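Local coordinates for protein epidermin leader peptide processing serine protease EpiP (Staphylococcus aureus subsp. aureus, PDB 3QFH) that probably cleaves the leader peptide from the precursor of the lantibiotic epidermin, acting as a subtilisin-like serine endopeptidase, at residues N34-K39 and N64-Y69; S97-Q102 and K107-G112; A127-G132 and L214-A219; T179-Q184 and N232-S237; Q222-G227 and I264-K269. All coordinates share one frame; numbering follows the deposited sequence.

Interaction 1. Residues N34-K39 and N64-Y69; sequences NKLVKK and NALANY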
# COMPACT_ATOMS: atom_id res chain seq x y z
N ASN A 34 -5.72 -11.95 27.69
CA ASN A 34 -5.33 -10.95 28.69
C ASN A 34 -5.05 -11.61 30.01
O ASN A 34 -4.10 -11.26 30.70
CB ASN A 34 -6.41 -9.88 28.89
CG ASN A 34 -6.57 -8.97 27.69
OD1 ASN A 34 -5.70 -8.88 26.82
ND2 ASN A 34 -7.71 -8.29 27.63
N LYS A 35 -5.89 -12.57 30.37
CA LYS A 35 -5.73 -13.30 31.61
C LYS A 35 -4.41 -14.06 31.62
O LYS A 35 -3.71 -14.07 32.61
CB LYS A 35 -6.91 -14.26 31.81
CG LYS A 35 -6.85 -15.04 33.08
CD LYS A 35 -8.07 -15.92 33.22
CE LYS A 35 -8.06 -16.68 34.52
NZ LYS A 35 -9.23 -17.58 34.62
N LEU A 36 -4.07 -14.69 30.50
CA LEU A 36 -2.82 -15.43 30.38
C LEU A 36 -1.61 -14.50 30.48
O LEU A 36 -0.59 -14.84 31.10
CB LEU A 36 -2.78 -16.21 29.07
CG LEU A 36 -1.61 -17.17 28.87
CD1 LEU A 36 -1.59 -18.26 29.96
CD2 LEU A 36 -1.65 -17.80 27.47
N VAL A 37 -1.72 -13.33 29.85
CA VAL A 37 -0.66 -12.33 29.91
C VAL A 37 -0.34 -11.95 31.37
O VAL A 37 0.83 -11.91 31.76
CB VAL A 37 -1.01 -11.06 29.09
CG1 VAL A 37 0.01 -9.94 29.36
CG2 VAL A 37 -1.07 -11.41 27.59
N LYS A 38 -1.37 -11.68 32.16
CA LYS A 38 -1.16 -11.35 33.58
C LYS A 38 -0.58 -12.51 34.36
O LYS A 38 0.29 -12.31 35.20
CB LYS A 38 -2.46 -10.90 34.27
CG LYS A 38 -2.69 -9.41 34.29
CD LYS A 38 -3.78 -9.05 35.33
CE LYS A 38 -3.71 -7.58 35.78
NZ LYS A 38 -3.84 -6.60 34.67
N LYS A 39 -1.06 -13.72 34.11
CA LYS A 39 -0.58 -14.88 34.85
C LYS A 39 0.91 -15.13 34.63
O LYS A 39 1.67 -15.27 35.59
CB LYS A 39 -1.40 -16.13 34.53
CG LYS A 39 -0.88 -17.40 35.23
CD LYS A 39 -1.94 -18.49 35.40
CE LYS A 39 -2.96 -18.11 36.49
NZ LYS A 39 -3.86 -19.24 36.88
N ASN A 64 8.24 -21.49 23.96
CA ASN A 64 7.88 -22.90 23.83
C ASN A 64 6.82 -23.33 24.82
O ASN A 64 5.92 -24.09 24.47
CB ASN A 64 9.13 -23.79 23.87
CG ASN A 64 9.85 -23.81 22.54
OD1 ASN A 64 10.97 -23.32 22.42
ND2 ASN A 64 9.18 -24.32 21.52
N ALA A 65 6.90 -22.84 26.05
CA ALA A 65 5.90 -23.16 27.05
C ALA A 65 4.56 -22.53 26.65
O ALA A 65 3.51 -23.13 26.84
CB ALA A 65 6.34 -22.67 28.43
N LEU A 66 4.61 -21.31 26.11
CA LEU A 66 3.39 -20.59 25.71
C LEU A 66 2.63 -21.33 24.60
O LEU A 66 1.42 -21.29 24.55
CB LEU A 66 3.73 -19.16 25.27
CG LEU A 66 2.54 -18.27 24.91
CD1 LEU A 66 1.65 -18.06 26.12
CD2 LEU A 66 3.02 -16.94 24.36
N ALA A 67 3.36 -22.01 23.72
CA ALA A 67 2.77 -22.77 22.65
C ALA A 67 1.96 -23.98 23.17
O ALA A 67 1.15 -24.56 22.45
CB ALA A 67 3.86 -23.25 21.69
N ASN A 68 2.16 -24.34 24.44
CA ASN A 68 1.42 -25.45 25.04
C ASN A 68 0.05 -25.05 25.62
O ASN A 68 -0.68 -25.90 26.13
CB ASN A 68 2.28 -26.12 26.11
CG ASN A 68 3.53 -26.79 25.51
OD1 ASN A 68 3.53 -27.16 24.33
ND2 ASN A 68 4.57 -26.95 26.31
N TYR A 69 -0.28 -23.75 25.58
CA TYR A 69 -1.60 -23.30 26.08
C TYR A 69 -2.59 -23.37 24.93
O TYR A 69 -2.94 -22.37 24.32
CB TYR A 69 -1.51 -21.92 26.71
CG TYR A 69 -0.86 -21.98 28.06
CD1 TYR A 69 -1.64 -22.07 29.22
CD2 TYR A 69 0.53 -22.02 28.19
CE1 TYR A 69 -1.06 -22.16 30.47
CE2 TYR A 69 1.12 -22.12 29.45
CZ TYR A 69 0.32 -22.19 30.58
OH TYR A 69 0.89 -22.28 31.83

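Interaction 2. Residues S97-Q102 and K107-G112; sequences SLFSRQ and KITNNG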
# COMPACT_ATOMS: atom_id res chain seq x y z
N SER A 97 1.75 26.32 -12.62
CA SER A 97 1.38 24.91 -12.70
C SER A 97 2.47 24.02 -13.28
O SER A 97 3.11 24.37 -14.24
CB SER A 97 0.08 24.72 -13.50
OG SER A 97 -0.31 23.36 -13.51
N LEU A 98 2.65 22.87 -12.66
CA LEU A 98 3.58 21.86 -13.14
C LEU A 98 2.77 20.75 -13.83
O LEU A 98 3.34 19.76 -14.31
CB LEU A 98 4.35 21.24 -11.96
CG LEU A 98 5.22 22.15 -11.08
CD1 LEU A 98 5.83 21.34 -9.92
CD2 LEU A 98 6.31 22.85 -11.89
N PHE A 99 1.45 20.92 -13.88
CA PHE A 99 0.59 19.88 -14.43
C PHE A 99 0.99 19.43 -15.83
O PHE A 99 0.95 18.26 -16.11
CB PHE A 99 -0.91 20.24 -14.32
CG PHE A 99 -1.80 19.19 -14.92
CD1 PHE A 99 -2.02 17.99 -14.25
CD2 PHE A 99 -2.39 19.39 -16.16
CE1 PHE A 99 -2.83 17.00 -14.80
CE2 PHE A 99 -3.21 18.41 -16.71
CZ PHE A 99 -3.42 17.21 -16.03
N SER A 100 1.43 20.34 -16.69
CA SER A 100 1.84 19.94 -18.06
C SER A 100 3.11 19.07 -18.11
O SER A 100 3.41 18.47 -19.17
CB SER A 100 2.01 21.17 -18.97
OG SER A 100 3.08 21.99 -18.55
N ARG A 101 3.86 19.01 -17.02
CA ARG A 101 5.03 18.13 -16.97
C ARG A 101 4.65 16.74 -16.44
O ARG A 101 5.44 15.80 -16.54
CB ARG A 101 6.11 18.74 -16.08
CG ARG A 101 6.63 20.07 -16.56
CD ARG A 101 7.64 20.60 -15.57
NE ARG A 101 8.02 21.97 -15.86
CZ ARG A 101 8.95 22.64 -15.20
NH1 ARG A 101 9.63 22.07 -14.20
NH2 ARG A 101 9.23 23.90 -15.54
N GLN A 102 3.46 16.62 -15.84
CA GLN A 102 3.02 15.34 -15.28
C GLN A 102 2.46 14.47 -16.40
O GLN A 102 1.26 14.32 -16.53
CB GLN A 102 1.93 15.56 -14.23
CG GLN A 102 2.34 16.43 -13.06
CD GLN A 102 1.24 16.55 -12.07
OE1 GLN A 102 0.66 17.62 -11.92
NE2 GLN A 102 0.92 15.44 -11.38
N LYS A 107 -1.91 11.43 -19.03
CA LYS A 107 -2.26 10.21 -19.73
C LYS A 107 -3.60 9.63 -19.25
O LYS A 107 -4.42 9.20 -20.04
CB LYS A 107 -1.15 9.17 -19.51
CG LYS A 107 -1.22 7.96 -20.38
CD LYS A 107 -0.95 8.34 -21.83
CE LYS A 107 -1.09 7.16 -22.78
NZ LYS A 107 -2.51 6.73 -22.98
N ILE A 108 -3.82 9.65 -17.95
CA ILE A 108 -5.01 9.04 -17.38
C ILE A 108 -6.22 9.97 -17.26
O ILE A 108 -7.30 9.50 -16.93
CB ILE A 108 -4.69 8.38 -16.02
CG1 ILE A 108 -4.43 9.41 -14.92
CG2 ILE A 108 -3.50 7.43 -16.18
CD1 ILE A 108 -4.15 8.82 -13.53
N THR A 109 -6.05 11.26 -17.54
CA THR A 109 -7.13 12.24 -17.39
C THR A 109 -7.52 12.92 -18.70
O THR A 109 -8.17 13.95 -18.68
CB THR A 109 -6.71 13.36 -16.41
OG1 THR A 109 -5.57 14.06 -16.94
CG2 THR A 109 -6.36 12.79 -15.04
N ASN A 110 -7.14 12.34 -19.84
CA ASN A 110 -7.38 13.01 -21.12
C ASN A 110 -6.78 14.42 -21.10
O ASN A 110 -7.45 15.39 -21.43
CB ASN A 110 -8.88 13.07 -21.48
CG ASN A 110 -9.33 11.92 -22.38
OD1 ASN A 110 -8.75 10.83 -22.38
ND2 ASN A 110 -10.38 12.16 -23.14
N ASN A 111 -5.53 14.52 -20.68
CA ASN A 111 -4.83 15.80 -20.62
C ASN A 111 -5.50 16.83 -19.70
O ASN A 111 -5.52 18.03 -19.99
CB ASN A 111 -4.62 16.36 -22.03
CG ASN A 111 -3.70 15.47 -22.88
OD1 ASN A 111 -2.78 14.84 -22.36
ND2 ASN A 111 -3.96 15.42 -24.17
N GLY A 112 -6.03 16.35 -18.58
CA GLY A 112 -6.65 17.25 -17.61
C GLY A 112 -8.13 17.48 -17.79
O GLY A 112 -8.76 18.09 -16.92

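Interaction 3. Residues A127-G132 and L214-A219; sequences AIIDTG and LWVSKA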
# COMPACT_ATOMS: atom_id res chain seq x y z
N ALA A 127 -7.07 6.46 2.73
CA ALA A 127 -6.09 6.16 3.74
C ALA A 127 -4.85 5.72 3.02
O ALA A 127 -4.92 4.99 2.01
CB ALA A 127 -6.59 5.07 4.69
N ILE A 128 -3.72 6.19 3.49
CA ILE A 128 -2.43 5.81 2.91
C ILE A 128 -1.62 5.23 4.04
O ILE A 128 -1.43 5.87 5.07
CB ILE A 128 -1.70 7.02 2.27
CG1 ILE A 128 -2.60 7.70 1.22
CG2 ILE A 128 -0.38 6.57 1.59
CD1 ILE A 128 -2.05 9.03 0.70
N ILE A 129 -1.16 4.00 3.86
CA ILE A 129 -0.34 3.34 4.85
C ILE A 129 1.08 3.42 4.31
O ILE A 129 1.39 2.78 3.33
CB ILE A 129 -0.83 1.91 5.08
CG1 ILE A 129 -2.28 1.96 5.57
CG2 ILE A 129 0.08 1.18 6.06
CD1 ILE A 129 -2.94 0.62 5.70
N ASP A 130 1.93 4.23 4.92
CA ASP A 130 3.27 4.43 4.37
C ASP A 130 4.24 5.02 5.41
O ASP A 130 4.05 4.84 6.63
CB ASP A 130 3.15 5.33 3.11
CG ASP A 130 4.13 4.94 2.01
OD1 ASP A 130 5.37 5.10 2.19
OD2 ASP A 130 3.65 4.49 0.95
N THR A 131 5.26 5.75 4.94
CA THR A 131 6.30 6.24 5.84
C THR A 131 5.95 7.51 6.63
O THR A 131 6.69 7.89 7.53
CB THR A 131 7.66 6.43 5.08
OG1 THR A 131 7.56 7.50 4.15
CG2 THR A 131 8.06 5.16 4.31
N GLY A 132 4.82 8.13 6.33
CA GLY A 132 4.43 9.38 6.96
C GLY A 132 4.25 10.38 5.84
O GLY A 132 4.35 10.00 4.66
N LEU A 214 2.99 -6.61 11.24
CA LEU A 214 1.98 -6.42 12.25
C LEU A 214 1.56 -4.95 12.37
O LEU A 214 0.42 -4.68 12.69
CB LEU A 214 2.43 -6.94 13.60
CG LEU A 214 2.56 -8.46 13.70
CD1 LEU A 214 3.10 -8.85 15.08
CD2 LEU A 214 1.25 -9.15 13.43
N TRP A 215 2.48 -4.01 12.14
CA TRP A 215 2.12 -2.58 12.22
C TRP A 215 1.24 -2.24 11.05
O TRP A 215 0.24 -1.50 11.18
CB TRP A 215 3.34 -1.64 12.22
CG TRP A 215 4.45 -1.94 13.21
CD1 TRP A 215 4.39 -2.73 14.31
CD2 TRP A 215 5.75 -1.33 13.23
NE1 TRP A 215 5.59 -2.72 14.98
CE2 TRP A 215 6.44 -1.86 14.35
CE3 TRP A 215 6.40 -0.41 12.41
CZ2 TRP A 215 7.76 -1.51 14.65
CZ3 TRP A 215 7.71 -0.06 12.71
CH2 TRP A 215 8.38 -0.60 13.83
N VAL A 216 1.58 -2.79 9.89
CA VAL A 216 0.80 -2.59 8.68
C VAL A 216 -0.63 -3.11 8.87
O VAL A 216 -1.58 -2.43 8.49
CB VAL A 216 1.42 -3.29 7.47
CG1 VAL A 216 0.50 -3.14 6.23
CG2 VAL A 216 2.84 -2.73 7.17
N SER A 217 -0.75 -4.29 9.48
CA SER A 217 -2.04 -4.90 9.74
C SER A 217 -2.86 -4.03 10.66
O SER A 217 -4.03 -3.81 10.42
CB SER A 217 -1.87 -6.30 10.31
OG SER A 217 -1.21 -7.13 9.37
N LYS A 218 -2.24 -3.50 11.71
CA LYS A 218 -2.97 -2.64 12.63
C LYS A 218 -3.39 -1.34 11.93
O LYS A 218 -4.45 -0.80 12.19
CB LYS A 218 -2.16 -2.37 13.88
CG LYS A 218 -2.96 -1.73 14.99
CD LYS A 218 -2.11 -1.54 16.24
CE LYS A 218 -2.92 -0.99 17.39
NZ LYS A 218 -2.08 -0.88 18.60
N ALA A 219 -2.54 -0.84 11.03
CA ALA A 219 -2.85 0.37 10.27
C ALA A 219 -4.06 0.14 9.36
O ALA A 219 -4.90 1.04 9.20
CB ALA A 219 -1.61 0.86 9.46

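Interaction 4. Residues T179-Q184 and N232-S237; sequences TMVSGQ and NISVGS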
# COMPACT_ATOMS: atom_id res chain seq x y z
N THR A 179 5.35 10.87 1.41
CA THR A 179 5.07 12.17 0.81
C THR A 179 4.89 12.06 -0.71
O THR A 179 4.04 12.74 -1.29
CB THR A 179 6.14 13.19 1.18
OG1 THR A 179 6.15 13.35 2.61
CG2 THR A 179 5.85 14.52 0.51
N MET A 180 5.68 11.20 -1.35
CA MET A 180 5.61 11.01 -2.80
C MET A 180 4.29 10.35 -3.19
O MET A 180 3.67 10.71 -4.19
CB MET A 180 6.77 10.15 -3.27
CG MET A 180 8.15 10.71 -2.95
SD MET A 180 9.44 9.61 -3.52
CE MET A 180 10.88 10.15 -2.60
N VAL A 181 3.88 9.38 -2.38
CA VAL A 181 2.66 8.66 -2.61
C VAL A 181 1.46 9.59 -2.43
O VAL A 181 0.55 9.58 -3.23
CB VAL A 181 2.55 7.40 -1.68
CG1 VAL A 181 1.14 6.83 -1.70
CG2 VAL A 181 3.58 6.32 -2.10
N SER A 182 1.47 10.38 -1.37
CA SER A 182 0.36 11.29 -1.07
C SER A 182 0.12 12.29 -2.17
O SER A 182 -1.03 12.70 -2.41
CB SER A 182 0.63 12.02 0.23
OG SER A 182 0.79 11.09 1.27
N GLY A 183 1.19 12.71 -2.83
CA GLY A 183 1.07 13.65 -3.93
C GLY A 183 0.29 13.06 -5.10
O GLY A 183 -0.50 13.78 -5.75
N GLN A 184 0.47 11.76 -5.36
CA GLN A 184 -0.21 11.10 -6.46
C GLN A 184 -1.72 11.00 -6.25
O GLN A 184 -2.48 11.05 -7.21
CB GLN A 184 0.38 9.72 -6.73
CG GLN A 184 1.84 9.77 -7.27
CD GLN A 184 1.95 10.56 -8.57
OE1 GLN A 184 1.58 10.08 -9.63
NE2 GLN A 184 2.48 11.75 -8.48
N ASN A 232 -4.75 2.60 0.68
CA ASN A 232 -3.61 2.42 -0.25
C ASN A 232 -2.40 1.83 0.46
O ASN A 232 -1.90 2.41 1.41
CB ASN A 232 -3.26 3.79 -0.86
CG ASN A 232 -2.22 3.70 -1.95
OD1 ASN A 232 -2.57 3.61 -3.14
ND2 ASN A 232 -0.95 3.69 -1.57
N ILE A 233 -1.95 0.68 -0.01
CA ILE A 233 -0.77 0.01 0.56
C ILE A 233 0.28 -0.12 -0.54
O ILE A 233 0.16 -0.91 -1.47
CB ILE A 233 -1.10 -1.37 1.14
CG1 ILE A 233 -2.34 -1.30 2.02
CG2 ILE A 233 0.06 -1.90 1.96
CD1 ILE A 233 -2.77 -2.66 2.56
N SER A 234 1.31 0.71 -0.44
CA SER A 234 2.39 0.70 -1.41
C SER A 234 3.50 -0.28 -0.97
O SER A 234 4.34 -0.67 -1.78
CB SER A 234 2.88 2.14 -1.68
OG SER A 234 1.90 2.90 -2.45
N VAL A 235 3.47 -0.73 0.29
CA VAL A 235 4.49 -1.67 0.80
C VAL A 235 4.19 -3.12 0.44
O VAL A 235 3.06 -3.60 0.57
CB VAL A 235 4.67 -1.60 2.35
CG1 VAL A 235 3.41 -2.06 3.08
CG2 VAL A 235 5.85 -2.47 2.79
N GLY A 236 5.23 -3.81 0.01
CA GLY A 236 5.14 -5.20 -0.33
C GLY A 236 6.16 -5.93 0.51
O GLY A 236 6.97 -5.32 1.20
N SER A 237 6.10 -7.25 0.47
CA SER A 237 7.06 -8.06 1.17
C SER A 237 6.89 -9.47 0.68
O SER A 237 5.79 -9.89 0.32
CB SER A 237 6.82 -8.03 2.68
OG SER A 237 5.66 -8.76 2.99

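Interaction 5. Residues Q222-G227 and I264-K269; sequences QAANDG and INYAKK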
# COMPACT_ATOMS: atom_id res chain seq x y z
N GLN A 222 -7.03 0.19 11.61
CA GLN A 222 -7.29 1.55 12.07
C GLN A 222 -7.97 2.39 10.97
O GLN A 222 -8.94 3.11 11.24
CB GLN A 222 -5.98 2.23 12.49
CG GLN A 222 -6.20 3.59 13.09
CD GLN A 222 -6.99 3.51 14.37
OE1 GLN A 222 -6.59 2.82 15.31
NE2 GLN A 222 -8.11 4.21 14.42
N ALA A 223 -7.45 2.27 9.75
CA ALA A 223 -7.97 3.00 8.59
C ALA A 223 -9.43 2.64 8.34
O ALA A 223 -10.27 3.52 8.09
CB ALA A 223 -7.13 2.71 7.35
N ALA A 224 -9.72 1.34 8.41
CA ALA A 224 -11.07 0.84 8.22
C ALA A 224 -11.98 1.32 9.35
O ALA A 224 -13.14 1.66 9.11
CB ALA A 224 -11.08 -0.68 8.12
N ASN A 225 -11.47 1.34 10.58
CA ASN A 225 -12.28 1.83 11.70
C ASN A 225 -12.54 3.33 11.62
O ASN A 225 -13.56 3.81 12.11
CB ASN A 225 -11.66 1.50 13.07
CG ASN A 225 -11.80 0.03 13.45
OD1 ASN A 225 -12.62 -0.70 12.87
ND2 ASN A 225 -11.01 -0.41 14.43
N ASP A 226 -11.60 4.06 11.04
CA ASP A 226 -11.72 5.51 10.87
C ASP A 226 -12.64 5.90 9.69
O ASP A 226 -12.84 7.08 9.44
CB ASP A 226 -10.34 6.16 10.69
CG ASP A 226 -9.51 6.20 11.98
OD1 ASP A 226 -10.04 5.88 13.07
OD2 ASP A 226 -8.31 6.57 11.91
N GLY A 227 -13.19 4.93 8.97
CA GLY A 227 -14.12 5.21 7.89
C GLY A 227 -13.52 5.57 6.54
O GLY A 227 -14.21 6.12 5.69
N ILE A 264 -7.08 -7.22 5.95
CA ILE A 264 -7.71 -6.96 4.64
C ILE A 264 -9.22 -7.37 4.63
O ILE A 264 -10.07 -6.62 4.16
CB ILE A 264 -6.91 -7.69 3.52
CG1 ILE A 264 -5.54 -7.01 3.37
CG2 ILE A 264 -7.65 -7.66 2.17
CD1 ILE A 264 -4.56 -7.76 2.51
N ASN A 265 -9.53 -8.53 5.17
CA ASN A 265 -10.92 -9.01 5.21
C ASN A 265 -11.73 -8.20 6.21
O ASN A 265 -12.93 -8.00 6.03
CB ASN A 265 -10.96 -10.51 5.49
CG ASN A 265 -10.35 -11.33 4.35
OD1 ASN A 265 -10.16 -10.84 3.24
ND2 ASN A 265 -10.08 -12.60 4.61
N TYR A 266 -11.07 -7.74 7.27
CA TYR A 266 -11.70 -6.88 8.25
C TYR A 266 -12.09 -5.57 7.54
O TYR A 266 -13.23 -5.09 7.68
CB TYR A 266 -10.77 -6.62 9.43
CG TYR A 266 -11.35 -5.73 10.52
CD1 TYR A 266 -11.99 -6.28 11.62
CD2 TYR A 266 -11.24 -4.35 10.45
CE1 TYR A 266 -12.52 -5.47 12.62
CE2 TYR A 266 -11.75 -3.54 11.43
CZ TYR A 266 -12.39 -4.10 12.51
OH TYR A 266 -12.89 -3.27 13.48
N ALA A 267 -11.16 -5.00 6.77
CA ALA A 267 -11.44 -3.77 6.03
C ALA A 267 -12.62 -3.98 5.11
O ALA A 267 -13.48 -3.12 5.04
CB ALA A 267 -10.22 -3.29 5.23
N LYS A 268 -12.66 -5.12 4.42
CA LYS A 268 -13.76 -5.43 3.50
C LYS A 268 -15.10 -5.46 4.25
O LYS A 268 -16.08 -4.92 3.78
CB LYS A 268 -13.54 -6.77 2.81
CG LYS A 268 -14.66 -7.17 1.83
CD LYS A 268 -14.50 -8.64 1.45
CE LYS A 268 -15.68 -9.17 0.63
NZ LYS A 268 -15.79 -8.48 -0.67
N LYS A 269 -15.12 -6.07 5.43
CA LYS A 269 -16.33 -6.14 6.24
C LYS A 269 -16.79 -4.72 6.63
O LYS A 269 -17.96 -4.46 6.74
CB LYS A 269 -16.11 -6.98 7.50
CG LYS A 269 -17.37 -7.14 8.36
CD LYS A 269 -17.11 -7.92 9.65
CE LYS A 269 -16.20 -7.14 10.60
NZ LYS A 269 -16.13 -7.75 11.95

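Interaction 1. Residues N34-K39 and N64-Y69
Over one face of the Tyr69 ring lies a methyl group of Leu36, and at the edge of the same ring, in its plane, sits the carbonyl oxygen of Leu66. The methyl is Leu36 CD1, which stands 4.1 Å from the centroid of the Tyr69 ring and 20° off the ring normal, a CH-pi contact. It is displaced toward the CD1–CE1 side, where Leu36 CD1 comes within 3.9 Å of Tyr69 CD1. The other branch of the leucine has a different task: Leu36 CD2 meets Leu66 CD1 at 3.6 Å, so the fork of one side chain serves two partners. Leu36 reaches them with CG anti to its backbone N (chi1 -173°), whereas the CB of Leu66 starts out along the contact and only its methyl end closes in. A type I beta turn from Leu66 to Tyr69, with Tyr69 N bonded to Leu66 O at 3.2 Å, brings the ring round beside the leucine pair. The phenol oxygen of Tyr69 makes a weak hydrogen bond with Lys40 NZ, at the end of helix 30-40. The contact thus joins the two helices of the region assigned to the protease propeptide family, helix 30-40 and helix 60-66. Both leucines also rest on Ile73 of strand 73-78, which places the cluster between the helix pair and the mixed sheet to which strand 73-78 belongs.

Interaction 2. Residues S97-Q102 and K107-G112
With chi1 at 178°, Phe99 holds its CG opposite the backbone N and sends the ring straight across to 107-112; Thr109, with chi1 at 62°, tucks OG1 between its own backbone N and carbonyl carbon, facing the incoming ring. The far end of the phenylalanine makes the contact. Phe99 CZ lies 3.6 Å from Gly112 CA, an oblique approach, while the threonine hydroxyl sits at the rim of the ring, Thr109 OG1 being 3.9 Å from Phe99 CZ. Asn111 adds its carbonyl oxygen near the ring plane.

That hydroxyl is not left idle against the aromatic edge. Thr109 OG1 accepts from Gly112 N at 2.9 Å, and it also has a hydrogen bond with Met105 O one helical turn back. The positive phi of Gly112 (92°) suits glycine, and the ring lies where a side chain would project. On the other segment, Phe99 N donates to Ser97 OG at 3.0 Å, steadying the start of the 3-10 turn that carries the ring. Two side-chain-to-backbone turns therefore face each other across a phenylalanine: an ST turn at Ser97 leading toward helix 103-108, and an ST motif at Thr109 where the chain leaves that helix.

Interaction 3. Residues A127-G132 and L214-A219
This is a purely apolar strand-to-helix contact in the core of the subtilisin-like domain, where helix 213-225 lies against strand 126-130 of the parallel sheet. Ile129 supplies the whole strand side of it. Its CG2 methyl reaches 3.8 Å from Ala219 CB, and the longer branch curls over the same residue, with Ile129 CD1 at 4.0 Å from Ala219 CB and 3.9 Å from Ala219 C. The alanine methyl is thus held in the fork of the isoleucine. A looser touch extends the patch one helical turn back, Ile129 CG2 standing 4.3 Å from Val216 CG1. The torsion of Ile129 (chi1 -60°) sets CG2 opposite the backbone N, which turns that branch to the helix. The small alanine lets the backbones come close: Ile129 CA and Ala219 CA are 6.7 Å apart.

Such packing of helices on a parallel sheet is the hallmark of the Rossmann-like alpha/beta architecture of subtilases, and helix 213-225 belongs to the crossover from strand 200-204 to strand 230-233. The neighbouring residue on the strand, Asp130, has a different outlook. Asp130 OD1 accepts from Thr131 N at 2.8 Å through its anti lone pair and is also hydrogen-bonded to His177 ND1, consistent with the aspartate of a Ser-His-Asp triad. Ala219 also touches Tyr203 of strand 200-204.

Interaction 4. Residues T179-Q184 and N232-S237
Val181 straddles the hydroxyl of Ser234 with its two methyls. Its chi1 of 167° places CG1 opposite the backbone N and CG2 opposite the carbonyl carbon, and both branches then face the 232-237 segment: Val181 CG2 is 3.8 Å from Ser234 OG, and Val181 CG1 is 4.1 Å from the same oxygen. CG1 has a second neighbour in the side-chain amide of Asn232, whose long axis runs aslant to the valine.

The partners reach the valine by different torsions. Asn232 extends its amide opposite the backbone N (chi1 -173°), whereas Ser234 keeps OG beside its own N (chi1 -72°). Ile233, between them, points away, in keeping with the in-and-out alternation of a strand. A helix methyl pair is thereby set against two polar groups, and the contact is van der Waals in kind. The serine hydroxyl has a weak hydrogen bond with Ser383 O, so its polar needs are met partly from a third element.

Helix 177-186 here packs against the C-terminal end of strand 230-233 and the loop that follows. Val181 also packs on Ile128 and Asp130 of the adjacent strand 126-130, while Pro387 of helix 382-400 touches both Val181 and Asn232. Two helices and two strands thus converge beside the probable triad of Asp130, His177 and Ser383.

Interaction 5. Residues Q222-G227 and I264-K269
Ala224 and Ala267 form the tight half of this helix-to-helix contact, and Asn225 with Tyr266 the more open half. In the tight half Ala224 CB presses on the backbone of the partner, 3.7 Å from Ala267 CA, and the two methyls, Ala224 CB and Ala267 CB, are 4.0 Å apart. With no larger side chain between them, Ala224 CA and Ala267 CA approach to 5.1 Å, a close helix-helix contact of the kind small residues permit. Both alanines are buried, and Ala267 also touches Ile231 of strand 230-233 beneath.

Toward the partly exposed side the spacing is bridged by longer groups. Tyr266, its CG opposite the backbone N (chi1 -179°), brings the edge of its ring to Ala224 CB, a looser touch at 4.4 Å from Tyr266 CD2, and carries the phenol out to Asn225. There Tyr266 OH donates to Asn225 OD1 at 2.7 Å. The oxygen is met in the carbonyl plane on a lone pair, with a C=O...donor angle of 122°, while the amide and ring planes stand 73° apart. Just beyond, helix 213-225 ends in a Schellman motif at Gly227.

The chemistry is therefore graded, from methyl on backbone inside to one short, well-directed bond outside. That bond fixes where the phenol points and couples the last turn of helix 213-225 to helix 254-269 through neutral groups, without calling on charge.

Overall arrangement
Interactions 3 and 4 are the core pair: they meet in the central parallel sheet, where strands 126-130 and 230-233 are neighbours, with helices 213-225 and 177-186 as their respective partners. Interaction 5 shares helix 213-225 with interaction 3 but lies farther out, and is the one contact of the five with a hydrogen bond between its segments. Interaction 1 belongs to the propeptide-like region, its centre about 28 Å from that of interaction 3, yet its two leucines are buried, with the tyrosine ring at the partly exposed margin. Interaction 2, about 57 Å from interaction 1 between centres, relies on local turns around one aromatic ring, whereas interaction 4 sets methyls against polar groups.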